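Local coordinates for endoglucanase family 5 (Clostridium acetobutylicum ATCC 824, PDB 6PZ7), which probably hydrolyses internal beta-1,4-glycosidic bonds of cellulose and related plant polysaccharides as a GH5_4 endoglucanase of broad specificity, at residues D245-Q250 with A282-F287. Sequence-based numbering, arbitrary orientation.
Sequences DALDGQ and ASLAKF
Leu247 reaches across from its helix with a single methyl, CD2, and this one group makes both apolar contacts of the pairing. Leu247 CD2 lies 3.6 Å from Leu284 CD1. The same Leu247 CD2 is 3.8 Å from Phe287 CD2. Leu284 lies crosswise to Leu247, roughly perpendicular, while Phe287 runs alongside Leu247 and points the other way. Leu247 CD2 meets the phenylalanine ring at its edge, in the ring plane, so the leucine packs against the ring's rim and not over its face. With CG anti to the backbone N (chi1 -174°), Phe287 extends its ring toward 245-250 and spans much of the gap between the backbones. Branched leucine suits the buried side, where Leu284 also packs on Trp238; the flat ring of Phe287, held out on its extended side chain, suits the partly exposed margin, and it touches Trp238 as well.

Farther out, the ring edge faces the backbone of Asp248, whose N is 4.1 Å from Phe287 CE2. Asp248 CB is 4.2 Å from Phe287 CZ. The carboxylate turns to other partners through OD1, which forms a salt bridge with Lys295. Asp291 OD2 lies close to the same oxygen, and the lysine probably eases that crowding of negative charge.

The axes of the two segments approach to 11.4 Å and cross at -35°, a wide spacing that these large side chains bridge. Helices 241-259 and 278-294 follow barrel strands 216-221 and 265-270. The contact thus joins successive outer helices of the (beta/alpha)8 TIM barrel of glycoside hydrolase family 5.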
# COMPACT_ATOMS: atom_id res chain seq x y z
N ASP A 245 -5.76 -19.98 13.80
CA ASP A 245 -4.54 -19.95 14.59
C ASP A 245 -3.35 -19.43 13.79
O ASP A 245 -2.55 -18.65 14.30
CB ASP A 245 -4.21 -21.36 15.06
CG ASP A 245 -5.02 -21.83 16.23
OD1 ASP A 245 -5.85 -21.08 16.80
OD2 ASP A 245 -4.85 -23.03 16.56
N ALA A 246 -3.22 -19.85 12.54
CA ALA A 246 -2.06 -19.42 11.75
C ALA A 246 -2.13 -17.93 11.47
O ALA A 246 -1.12 -17.20 11.57
CB ALA A 246 -2.00 -20.20 10.44
N LEU A 247 -3.31 -17.43 11.08
CA LEU A 247 -3.43 -16.01 10.77
C LEU A 247 -3.28 -15.16 12.02
O LEU A 247 -2.61 -14.12 11.99
CB LEU A 247 -4.76 -15.76 10.06
CG LEU A 247 -5.02 -14.31 9.66
CD1 LEU A 247 -3.92 -13.69 8.87
CD2 LEU A 247 -6.33 -14.22 8.90
N ASP A 248 -3.88 -15.57 13.12
CA ASP A 248 -3.69 -14.85 14.37
C ASP A 248 -2.22 -14.81 14.77
O ASP A 248 -1.73 -13.78 15.27
CB ASP A 248 -4.52 -15.47 15.50
CG ASP A 248 -4.41 -14.70 16.76
OD1 ASP A 248 -4.88 -13.55 16.78
OD2 ASP A 248 -3.85 -15.26 17.75
N GLY A 249 -1.49 -15.91 14.56
CA GLY A 249 -0.06 -15.91 14.85
C GLY A 249 0.69 -14.87 14.03
O GLY A 249 1.58 -14.18 14.53
N GLN A 250 0.35 -14.73 12.74
CA GLN A 250 1.02 -13.76 11.89
C GLN A 250 0.70 -12.34 12.34
O GLN A 250 1.60 -11.48 12.43
CB GLN A 250 0.61 -13.99 10.44
CG GLN A 250 1.15 -15.27 9.82
CD GLN A 250 0.46 -15.61 8.55
OE1 GLN A 250 -0.76 -15.49 8.43
NE2 GLN A 250 1.22 -16.04 7.57
N ALA A 282 -14.82 -14.63 2.26
CA ALA A 282 -15.48 -13.79 3.26
C ALA A 282 -15.13 -14.23 4.67
O ALA A 282 -14.92 -13.39 5.54
CB ALA A 282 -16.99 -13.79 3.02
N SER A 283 -15.08 -15.53 4.92
CA SER A 283 -14.67 -16.00 6.25
C SER A 283 -13.26 -15.53 6.59
O SER A 283 -13.00 -15.03 7.69
CB SER A 283 -14.73 -17.52 6.31
OG SER A 283 -16.07 -18.03 6.24
N LEU A 284 -12.36 -15.60 5.62
CA LEU A 284 -10.99 -15.12 5.82
C LEU A 284 -10.99 -13.64 6.09
O LEU A 284 -10.36 -13.16 7.04
CB LEU A 284 -10.12 -15.46 4.61
CG LEU A 284 -8.76 -14.75 4.56
CD1 LEU A 284 -7.89 -15.10 5.77
CD2 LEU A 284 -8.04 -15.15 3.27
N ALA A 285 -11.67 -12.86 5.24
CA ALA A 285 -11.65 -11.40 5.40
C ALA A 285 -12.24 -10.99 6.73
O ALA A 285 -11.73 -10.09 7.39
CB ALA A 285 -12.40 -10.73 4.25
N LYS A 286 -13.34 -11.63 7.13
CA LYS A 286 -13.96 -11.27 8.39
C LYS A 286 -12.98 -11.43 9.55
O LYS A 286 -12.83 -10.53 10.39
CB LYS A 286 -15.20 -12.12 8.63
CG LYS A 286 -15.95 -11.74 9.89
CD LYS A 286 -17.24 -12.56 10.03
CE LYS A 286 -17.97 -12.22 11.33
NZ LYS A 286 -19.39 -12.67 11.31
N PHE A 287 -12.31 -12.59 9.62
CA PHE A 287 -11.37 -12.85 10.70
C PHE A 287 -10.16 -11.95 10.59
O PHE A 287 -9.70 -11.39 11.60
CB PHE A 287 -10.95 -14.31 10.71
CG PHE A 287 -10.09 -14.67 11.88
CD1 PHE A 287 -10.66 -14.94 13.12
CD2 PHE A 287 -8.72 -14.68 11.77
CE1 PHE A 287 -9.85 -15.23 14.20
CE2 PHE A 287 -7.92 -14.99 12.87
CZ PHE A 287 -8.49 -15.25 14.07